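Local coordinates for protein UDP-N-Acetylglucosamine 2-Epimerase (Thermus thermophilus, PDB 1V4V) that probably interconverts UDP-N-acetylglucosamine and UDP-N-acetylmannosamine by inverting the configuration at C2 of the sugar, as a two-domain homodimeric enzyme of the GT-B clan, at residues Y200-H206 against S275-D281; A186-P192 against S267-R273. One frame throughout, in Å; residues are numbered along the deposited sequence.

Interaction 1: residues Y200-H206 against S275-D281; sequences YVTVTMH and SLLLVTD
Val279 overlaps two valines of the neighbouring strand on one face of the sheet: its CG2 lies 4.0 Å from CG1 of Val201, and its CB packs alongside CG2 of Val203, the two side chains pointing the same way. On the other face CG2 of Thr202, anti to the backbone N, meets CD1 of Leu278. The remaining branch, OG1 (chi1 -64°), donates to Ser275 OG over 2.7 Å, and that serine hydroxyl is also bonded to Leu271 O. Between the parallel backbones Thr202 bonds the neighbouring strand twice, its N to Leu277 O and its O from Val279 N, 2.8 Å away and nearly straight at 170°. Thr204 N continues the ladder to Val279 O. Beyond the strands, Asp281 OD2 takes His206 N on its syn side at 3.1 Å, while OD1 serves Arg207 N and Asn210 ND2, so that the carboxylate gathers the loop following strand 200-203. The pair forms the middle of a parallel sheet: strand 232-236 bonds to the other edge of 200-203, and 296-298 adjoins 275-280. Helix 214-227 covers the valine face through Leu221, and helix 265-273 lies over Thr202 and Leu278.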
loop_
_atom_site.group_PDB
_atom_site.type_symbol
_atom_site.label_atom_id
_atom_site.label_comp_id
_atom_site.label_asym_id
_atom_site.label_seq_id
_atom_site.Cartn_x
_atom_site.Cartn_y
_atom_site.Cartn_z
ATOM N N TYR A 200 36.614 -30.983 -7.997
ATOM C CA TYR A 200 35.274 -31.376 -8.409
ATOM C C TYR A 200 34.648 -30.466 -9.450
ATOM O O TYR A 200 35.023 -29.303 -9.591
ATOM C CB TYR A 200 34.318 -31.376 -7.216
ATOM C CG TYR A 200 34.822 -32.102 -5.992
ATOM C CD1 TYR A 200 35.282 -31.392 -4.882
ATOM C CD2 TYR A 200 34.817 -33.492 -5.935
ATOM C CE1 TYR A 200 35.723 -32.055 -3.738
ATOM C CE2 TYR A 200 35.261 -34.168 -4.796
ATOM C CZ TYR A 200 35.708 -33.441 -3.703
ATOM O OH TYR A 200 36.133 -34.101 -2.572
ATOM N N VAL A 201 33.692 -31.039 -10.173
ATOM C CA VAL A 201 32.882 -30.322 -11.147
ATOM C C VAL A 201 31.475 -30.729 -10.727
ATOM O O VAL A 201 31.172 -31.921 -10.660
ATOM C CB VAL A 201 33.111 -30.796 -12.601
ATOM C CG1 VAL A 201 32.061 -30.173 -13.515
ATOM C CG2 VAL A 201 34.509 -30.388 -13.072
ATOM N N THR A 202 30.629 -29.756 -10.407
ATOM C CA THR A 202 29.264 -30.081 -10.008
ATOM C C THR A 202 28.389 -30.085 -11.244
ATOM O O THR A 202 28.485 -29.191 -12.088
ATOM C CB THR A 202 28.706 -29.063 -8.991
ATOM O OG1 THR A 202 29.462 -29.130 -7.776
ATOM C CG2 THR A 202 27.237 -29.369 -8.679
ATOM N N VAL A 203 27.560 -31.118 -11.362
ATOM C CA VAL A 203 26.661 -31.245 -12.502
ATOM C C VAL A 203 25.213 -31.294 -12.048
ATOM O O VAL A 203 24.884 -31.956 -11.056
ATOM C CB VAL A 203 26.956 -32.522 -13.320
ATOM C CG1 VAL A 203 25.918 -32.682 -14.422
ATOM C CG2 VAL A 203 28.354 -32.459 -13.923
ATOM N N THR A 204 24.361 -30.594 -12.792
ATOM C CA THR A 204 22.929 -30.536 -12.512
ATOM C C THR A 204 22.126 -30.406 -13.819
ATOM O O THR A 204 22.353 -29.496 -14.625
ATOM C CB THR A 204 22.600 -29.345 -11.569
ATOM O OG1 THR A 204 22.430 -29.832 -10.233
ATOM C CG2 THR A 204 21.349 -28.602 -12.014
HETATM N N MSE A 205 21.219 -31.350 -14.059
HETATM C CA MSE A 205 20.360 -31.311 -15.259
HETATM C C MSE A 205 18.946 -31.684 -14.851
HETATM O O MSE A 205 18.707 -32.801 -14.377
HETATM C CB MSE A 205 20.897 -32.334 -16.277
HETATM C CG MSE A 205 22.226 -31.937 -16.968
HETATM SE SE MSE A 205 22.532 -32.925 -18.595
HETATM C CE MSE A 205 22.987 -34.574 -17.785
ATOM N N HIS A 206 18.004 -30.761 -15.012
ATOM C CA HIS A 206 16.615 -31.040 -14.646
ATOM C C HIS A 206 15.566 -30.150 -15.312
ATOM O O HIS A 206 14.395 -30.203 -14.937
ATOM C CB HIS A 206 16.416 -30.954 -13.130
ATOM C CG HIS A 206 16.572 -29.569 -12.580
ATOM N ND1 HIS A 206 15.513 -28.842 -12.077
ATOM C CD2 HIS A 206 17.661 -28.775 -12.459
ATOM C CE1 HIS A 206 15.946 -27.662 -11.668
ATOM N NE2 HIS A 206 17.246 -27.597 -11.888
ATOM N N SER A 275 33.835 -26.648 -5.912
ATOM C CA SER A 275 34.006 -27.068 -7.299
ATOM C C SER A 275 34.712 -26.044 -8.182
ATOM O O SER A 275 34.674 -24.842 -7.917
ATOM C CB SER A 275 32.643 -27.404 -7.911
ATOM O OG SER A 275 32.008 -28.451 -7.191
ATOM N N LEU A 276 35.345 -26.545 -9.240
ATOM C CA LEU A 276 36.072 -25.713 -10.198
ATOM C C LEU A 276 35.102 -25.146 -11.220
ATOM O O LEU A 276 35.376 -24.135 -11.868
ATOM C CB LEU A 276 37.094 -26.556 -10.976
ATOM C CG LEU A 276 38.242 -27.296 -10.289
ATOM C CD1 LEU A 276 39.002 -28.116 -11.328
ATOM C CD2 LEU A 276 39.174 -26.308 -9.618
ATOM N N LEU A 277 33.970 -25.820 -11.371
ATOM C CA LEU A 277 32.991 -25.433 -12.375
ATOM C C LEU A 277 31.639 -26.058 -12.086
ATOM O O LEU A 277 31.562 -27.144 -11.510
ATOM C CB LEU A 277 33.478 -25.926 -13.739
ATOM C CG LEU A 277 32.547 -25.918 -14.947
ATOM C CD1 LEU A 277 32.376 -24.484 -15.424
ATOM C CD2 LEU A 277 33.127 -26.792 -16.066
ATOM N N LEU A 278 30.583 -25.357 -12.492
ATOM C CA LEU A 278 29.212 -25.840 -12.351
ATOM C C LEU A 278 28.632 -26.005 -13.753
ATOM O O LEU A 278 28.696 -25.081 -14.569
ATOM C CB LEU A 278 28.337 -24.841 -11.584
ATOM C CG LEU A 278 26.839 -25.175 -11.670
ATOM C CD1 LEU A 278 26.571 -26.498 -10.946
ATOM C CD2 LEU A 278 26.001 -24.048 -11.068
ATOM N N VAL A 279 28.093 -27.188 -14.033
ATOM C CA VAL A 279 27.457 -27.470 -15.316
ATOM C C VAL A 279 25.975 -27.586 -14.976
ATOM O O VAL A 279 25.595 -28.387 -14.121
ATOM C CB VAL A 279 27.944 -28.806 -15.912
ATOM C CG1 VAL A 279 27.198 -29.104 -17.217
ATOM C CG2 VAL A 279 29.450 -28.745 -16.164
ATOM N N THR A 280 25.129 -26.794 -15.626
ATOM C CA THR A 280 23.706 -26.858 -15.308
ATOM C C THR A 280 22.819 -26.354 -16.439
ATOM O O THR A 280 23.309 -25.844 -17.445
ATOM C CB THR A 280 23.401 -26.012 -14.053
ATOM O OG1 THR A 280 22.032 -26.182 -13.674
ATOM C CG2 THR A 280 23.652 -24.521 -14.338
ATOM N N ASP A 281 21.510 -26.514 -16.271
ATOM C CA ASP A 281 20.552 -26.014 -17.250
ATOM C C ASP A 281 19.483 -25.260 -16.477
ATOM O O ASP A 281 18.422 -24.928 -17.004
ATOM C CB ASP A 281 19.930 -27.154 -18.072
ATOM C CG ASP A 281 19.091 -28.107 -17.235
ATOM O OD1 ASP A 281 18.485 -29.019 -17.834
ATOM O OD2 ASP A 281 19.034 -27.958 -15.997
#

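Interaction 2: residues A186-P192 against S267-R273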
loop_
_atom_site.group_PDB
_atom_site.type_symbol
_atom_site.label_atom_id
_atom_site.label_comp_id
_atom_site.label_asym_id
_atom_site.label_seq_id
_atom_site.Cartn_x
_atom_site.Cartn_y
_atom_site.Cartn_z
ATOM N N ALA A 186 26.848 -21.907 2.087
ATOM C CA ALA A 186 28.041 -22.657 1.700
ATOM C C ALA A 186 28.983 -22.813 2.886
ATOM O O ALA A 186 29.549 -23.885 3.108
ATOM C CB ALA A 186 28.755 -21.953 0.561
ATOM N N LYS A 187 29.143 -21.735 3.644
ATOM C CA LYS A 187 30.017 -21.736 4.807
ATOM C C LYS A 187 29.514 -22.647 5.923
ATOM O O LYS A 187 30.294 -23.371 6.540
ATOM C CB LYS A 187 30.166 -20.310 5.344
ATOM C CG LYS A 187 30.951 -20.221 6.641
ATOM C CD LYS A 187 31.008 -18.799 7.167
ATOM C CE LYS A 187 31.711 -18.756 8.514
ATOM N NZ LYS A 187 31.031 -19.630 9.513
ATOM N N LEU A 188 28.212 -22.607 6.176
ATOM C CA LEU A 188 27.608 -23.409 7.236
ATOM C C LEU A 188 27.297 -24.839 6.817
ATOM O O LEU A 188 27.150 -25.725 7.662
ATOM C CB LEU A 188 26.319 -22.734 7.724
ATOM C CG LEU A 188 26.486 -21.317 8.277
ATOM C CD1 LEU A 188 25.123 -20.736 8.621
ATOM C CD2 LEU A 188 27.387 -21.347 9.503
ATOM N N GLY A 189 27.200 -25.067 5.512
ATOM C CA GLY A 189 26.887 -26.395 5.024
ATOM C C GLY A 189 28.054 -27.363 4.992
ATOM O O GLY A 189 29.208 -26.981 5.184
ATOM N N ARG A 190 27.740 -28.630 4.750
ATOM C CA ARG A 190 28.747 -29.678 4.669
ATOM C C ARG A 190 28.580 -30.466 3.381
ATOM O O ARG A 190 27.464 -30.822 2.998
ATOM C CB ARG A 190 28.632 -30.626 5.861
ATOM C CG ARG A 190 29.181 -30.064 7.155
ATOM C CD ARG A 190 28.969 -31.040 8.297
ATOM N NE ARG A 190 27.550 -31.211 8.595
ATOM C CZ ARG A 190 27.075 -32.048 9.511
ATOM N NH1 ARG A 190 27.906 -32.801 10.222
ATOM N NH2 ARG A 190 25.767 -32.128 9.723
ATOM N N LEU A 191 29.693 -30.740 2.715
ATOM C CA LEU A 191 29.647 -31.493 1.475
ATOM C C LEU A 191 29.118 -32.895 1.714
ATOM O O LEU A 191 29.107 -33.383 2.849
ATOM C CB LEU A 191 31.036 -31.593 0.844
ATOM C CG LEU A 191 31.622 -30.352 0.172
ATOM C CD1 LEU A 191 32.540 -29.635 1.143
ATOM C CD2 LEU A 191 32.402 -30.773 -1.060
ATOM N N PRO A 192 28.650 -33.555 0.644
ATOM C CA PRO A 192 28.127 -34.918 0.750
ATOM C C PRO A 192 29.221 -35.796 1.339
ATOM O O PRO A 192 30.405 -35.494 1.197
ATOM C CB PRO A 192 27.816 -35.275 -0.700
ATOM C CG PRO A 192 27.390 -33.958 -1.270
ATOM C CD PRO A 192 28.428 -33.012 -0.709
ATOM N N SER A 267 24.184 -28.162 1.797
ATOM C CA SER A 267 25.109 -29.156 1.277
ATOM C C SER A 267 25.433 -28.892 -0.193
ATOM O O SER A 267 26.565 -29.106 -0.637
ATOM C CB SER A 267 24.532 -30.560 1.442
ATOM O OG SER A 267 25.487 -31.536 1.066
HETATM N N MSE A 268 24.440 -28.429 -0.945
HETATM C CA MSE A 268 24.649 -28.128 -2.359
HETATM C C MSE A 268 25.535 -26.897 -2.508
HETATM O O MSE A 268 26.418 -26.867 -3.360
HETATM C CB MSE A 268 23.311 -27.892 -3.066
HETATM C CG MSE A 268 23.445 -27.430 -4.519
HETATM SE SE MSE A 268 24.406 -28.672 -5.660
HETATM C CE MSE A 268 22.911 -29.409 -6.631
ATOM N N ALA A 269 25.300 -25.881 -1.681
ATOM C CA ALA A 269 26.104 -24.665 -1.743
ATOM C C ALA A 269 27.564 -24.984 -1.432
ATOM O O ALA A 269 28.477 -24.445 -2.062
ATOM C CB ALA A 269 25.577 -23.624 -0.755
ATOM N N ALA A 270 27.779 -25.860 -0.454
ATOM C CA ALA A 270 29.128 -26.249 -0.067
ATOM C C ALA A 270 29.810 -26.991 -1.217
ATOM O O ALA A 270 30.976 -26.744 -1.522
ATOM C CB ALA A 270 29.081 -27.129 1.179
ATOM N N LEU A 271 29.074 -27.894 -1.856
ATOM C CA LEU A 271 29.614 -28.657 -2.979
ATOM C C LEU A 271 30.033 -27.715 -4.105
ATOM O O LEU A 271 31.129 -27.827 -4.650
ATOM C CB LEU A 271 28.567 -29.638 -3.500
ATOM C CG LEU A 271 28.938 -30.443 -4.749
ATOM C CD1 LEU A 271 30.184 -31.290 -4.486
ATOM C CD2 LEU A 271 27.765 -31.324 -5.130
HETATM N N MSE A 272 29.151 -26.788 -4.462
HETATM C CA MSE A 272 29.470 -25.842 -5.523
HETATM C C MSE A 272 30.702 -25.017 -5.179
HETATM O O MSE A 272 31.590 -24.835 -6.015
HETATM C CB MSE A 272 28.285 -24.905 -5.789
HETATM C CG MSE A 272 27.083 -25.572 -6.427
HETATM SE SE MSE A 272 25.771 -24.240 -6.977
HETATM C CE MSE A 272 25.019 -23.861 -5.246
ATOM N N ARG A 273 30.761 -24.514 -3.950
ATOM C CA ARG A 273 31.893 -23.705 -3.525
ATOM C C ARG A 273 33.209 -24.475 -3.647
ATOM O O ARG A 273 34.254 -23.892 -3.938
ATOM C CB ARG A 273 31.699 -23.234 -2.081
ATOM C CG ARG A 273 32.740 -22.222 -1.629
ATOM C CD ARG A 273 32.503 -21.766 -0.197
ATOM N NE ARG A 273 32.727 -22.843 0.761
ATOM C CZ ARG A 273 32.716 -22.686 2.081
ATOM N NH1 ARG A 273 32.488 -21.489 2.605
ATOM N NH2 ARG A 273 32.945 -23.723 2.874
HETATM O O HOH W 1 33.363 -23.576 6.310
#
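Ser267 reaches from its helix to the chain leaving helix 177-188: its OG donates to Arg190 O over 2.9 Å, lying in the carbonyl plane. The hydroxyl stands anti to the serine's own N (chi1 -174°), which carries it out to the carbonyl, with CD of the Pro192 ring 3.7 Å from Ser267 OG. An alanine here would remove the hydroxyl and would probably leave Arg190 O without this donor, setting the extended segment before Pro192 freer to shift. Between the helices small residues permit a close approach: the CA atoms of Ala186 and Ala270 are 4.1 Å apart, and CB of Ala186 touches CB of Ala269 at 3.8 Å. Gly189, where the first helix ends, passes its carbonyl carbon over CB of Ala270. Farther along, Leu191 turns back on the helix; CG rests against Ala270, and CD2 meets CD1 of Leu271 at 4.1 Å, the two leucine side chains crossing at about a right angle. Arg273 packs differently. Its chain is extended as far as CG and CD, then bends at chi3 (67°), so that CD lies on the methyl of Ala186 and the guanidinium is laid over the end of the first helix. Ala186 O sits above one face of that group, 3.4 Å from NH2 but at too poor an angle for a hydrogen bond, while NH1 approaches CA of Lys187. A water in the guanidinium plane donates to Lys187 O and weakly accepts from NH2. Helix 265-273 runs directly into strand 275-280 of the parallel sheet, and its Leu271 packs on Val234; the contact thus joins a helix of the Rossmann-like alpha/beta layering of a GT-B domain to the helix and loop that lead into strand 200-203.

Overall arrangement
The two contacts lie side by side, their centres about 13 Å apart, within one domain built on the six-stranded parallel sheet. Along the chain their segments alternate: 186-192, 200-206, 267-273, 275-281. Helix 177-188 precedes strand 200-203 and helix 265-273 precedes strand 275-280, so the same two helix-strand units pair twice, through helices and connecting loop in interaction 2 and through central strands in interaction 1. They also touch directly, with Leu271 and Met272 packing on Thr202 and Met268 on Thr204. Helix 177-188 lies where the chain passes from the seven-stranded sheet to this one, and helix 265-273 packs it onto the second domain, consistent with the two-domain GT-B architecture.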